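Local coordinates for esterase family protein (Staphylococcus aureus, PDB 7L0A) that probably hydrolyses S-formylglutathione to formate and glutathione, as a serine esterase of the esterase D family, at residues K48-L53 with L78-P83. Sequence-based numbering, arbitrary orientation.
Sequences KTLMLL and LAVIMP
L50 and I81 sit at the middle of two neighbouring parallel strands, 49-53 and 79-83, in the central sheet of an alpha/beta-hydrolase fold. The chain between them contains helices 62-66 and 69-75, making a beta-alpha-beta crossover. Both peptide groups of L50 are used: its N donates to A79 O, and I81 N donates to L50 O at 2.8 Å, nearly straight at 168°. L52 N then reaches I81 O, so the pairing alternates as parallel strands require.

The tight part runs from the apolar middle to P83. On the face of L50, L52 and V80, the branched V80 sends CG1, anti to its backbone N (chi1 -172°), to within 3.9 Å of L52 CB, while L50 CD2 lies alongside it. Helix 69-75 packs here through I69 and A73, and aliphatic side chains suit this buried layer between sheet and helix. On the other face, the side chains of T49 and I81 cross at an angle, T49 CG2 meeting I81 CG1 at 3.8 Å; T49 keeps its hydroxyl satisfied locally by bonding L47 O. M51 is unbranched and flexible, and bends at chi2 and chi3 to bring SD within 3.8 Å of P83 CD.

The loose, solvent side is the K48 end. K48 is partly exposed, and its long chain leads away to a salt bridge with D122, although K48 O still accepts from A79 N at a less straight 143°. The far end stays buried, but P83 has no N-H to donate, and direct strand pairing gives way to a water that donates to both L52 O and P83 O, each at 2.7 Å.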
loop_
_atom_site.group_PDB
_atom_site.type_symbol
_atom_site.label_atom_id
_atom_site.label_comp_id
_atom_site.label_asym_id
_atom_site.label_seq_id
_atom_site.Cartn_x
_atom_site.Cartn_y
_atom_site.Cartn_z
ATOM N N LYS B 48 -6.064 14.610 3.593
ATOM C CA LYS B 48 -7.185 14.736 2.673
ATOM C C LYS B 48 -7.074 13.670 1.578
ATOM O O LYS B 48 -5.981 13.351 1.094
ATOM C CB LYS B 48 -7.235 16.125 2.031
ATOM C CG LYS B 48 -7.577 17.242 2.991
ATOM C CD LYS B 48 -7.558 18.576 2.271
ATOM C CE LYS B 48 -7.939 19.731 3.221
ATOM N NZ LYS B 48 -9.405 19.722 3.561
ATOM N N THR B 49 -8.213 13.134 1.168
ATOM C CA THR B 49 -8.239 11.942 0.343
ATOM C C THR B 49 -9.261 12.034 -0.771
ATOM O O THR B 49 -10.422 12.400 -0.526
ATOM C CB THR B 49 -8.551 10.719 1.224
ATOM O OG1 THR B 49 -7.558 10.587 2.251
ATOM C CG2 THR B 49 -8.621 9.461 0.425
ATOM N N LEU B 50 -8.835 11.654 -1.982
ATOM C CA LEU B 50 -9.685 11.579 -3.159
ATOM C C LEU B 50 -9.825 10.130 -3.597
ATOM O O LEU B 50 -8.822 9.444 -3.816
ATOM C CB LEU B 50 -9.100 12.402 -4.307
ATOM C CG LEU B 50 -9.675 12.216 -5.691
ATOM C CD1 LEU B 50 -11.170 12.618 -5.689
ATOM C CD2 LEU B 50 -8.904 12.978 -6.737
ATOM N N MET B 51 -11.061 9.669 -3.731
ATOM C CA MET B 51 -11.382 8.431 -4.422
ATOM C C MET B 51 -11.593 8.718 -5.906
ATOM O O MET B 51 -12.457 9.523 -6.263
ATOM C CB MET B 51 -12.649 7.820 -3.816
ATOM C CG MET B 51 -13.103 6.522 -4.503
ATOM S SD MET B 51 -12.035 5.088 -4.243
ATOM C CE MET B 51 -12.410 4.717 -2.518
ATOM N N LEU B 52 -10.797 8.082 -6.773
ATOM C CA LEU B 52 -10.812 8.371 -8.202
ATOM C C LEU B 52 -11.200 7.138 -8.994
ATOM O O LEU B 52 -10.610 6.066 -8.832
ATOM C CB LEU B 52 -9.442 8.926 -8.640
ATOM C CG LEU B 52 -9.354 9.304 -10.112
ATOM C CD1 LEU B 52 -10.358 10.336 -10.559
ATOM C CD2 LEU B 52 -7.932 9.793 -10.397
ATOM N N LEU B 53 -12.231 7.282 -9.832
ATOM C CA LEU B 53 -12.890 6.142 -10.467
ATOM C C LEU B 53 -12.728 6.181 -11.980
ATOM O O LEU B 53 -13.211 7.105 -12.645
ATOM C CB LEU B 53 -14.388 6.135 -10.102
ATOM C CG LEU B 53 -14.661 6.119 -8.606
ATOM C CD1 LEU B 53 -16.156 6.288 -8.360
ATOM C CD2 LEU B 53 -14.122 4.833 -8.016
ATOM N N LEU B 78 -2.475 15.856 -1.508
ATOM C CA LEU B 78 -3.709 15.090 -1.608
ATOM C C LEU B 78 -3.392 13.613 -1.814
ATOM O O LEU B 78 -2.656 13.259 -2.739
ATOM C CB LEU B 78 -4.554 15.637 -2.755
ATOM C CG LEU B 78 -5.895 14.948 -3.027
ATOM C CD1 LEU B 78 -6.893 15.178 -1.912
ATOM C CD2 LEU B 78 -6.479 15.480 -4.346
ATOM N N ALA B 79 -3.861 12.772 -0.886
ATOM C CA ALA B 79 -3.847 11.334 -1.110
ATOM C C ALA B 79 -4.868 10.999 -2.200
ATOM O O ALA B 79 -5.990 11.525 -2.206
ATOM C CB ALA B 79 -4.204 10.563 0.159
ATOM N N VAL B 80 -4.520 10.086 -3.093
ATOM C CA VAL B 80 -5.466 9.622 -4.114
ATOM C C VAL B 80 -5.525 8.099 -4.128
ATOM O O VAL B 80 -4.490 7.413 -4.129
ATOM C CB VAL B 80 -5.112 10.168 -5.515
ATOM C CG1 VAL B 80 -6.239 9.819 -6.509
ATOM C CG2 VAL B 80 -4.942 11.667 -5.485
ATOM N N ILE B 81 -6.755 7.568 -4.154
ATOM C CA ILE B 81 -7.034 6.136 -4.178
ATOM C C ILE B 81 -7.615 5.823 -5.546
ATOM O O ILE B 81 -8.649 6.384 -5.929
ATOM C CB ILE B 81 -8.043 5.747 -3.066
ATOM C CG1 ILE B 81 -7.752 6.480 -1.774
ATOM C CG2 ILE B 81 -8.137 4.231 -2.927
ATOM C CD1 ILE B 81 -6.389 6.125 -1.155
ATOM N N MET B 82 -6.972 4.916 -6.281
ATOM C CA MET B 82 -7.407 4.540 -7.620
ATOM C C MET B 82 -7.643 3.036 -7.645
ATOM O O MET B 82 -6.719 2.265 -7.939
ATOM C CB MET B 82 -6.340 4.978 -8.645
ATOM C CG MET B 82 -6.327 6.505 -8.861
ATOM S SD MET B 82 -4.762 7.219 -9.471
ATOM C CE MET B 82 -3.777 7.126 -8.005
ATOM N N PRO B 83 -8.864 2.576 -7.408
ATOM C CA PRO B 83 -9.119 1.138 -7.466
ATOM C C PRO B 83 -9.318 0.639 -8.877
ATOM O O PRO B 83 -9.843 1.342 -9.748
ATOM C CB PRO B 83 -10.432 0.970 -6.679
ATOM C CG PRO B 83 -11.126 2.279 -6.844
ATOM C CD PRO B 83 -10.015 3.334 -6.885
HETATM O O HOH W 1 -10.187 3.920 -10.385
#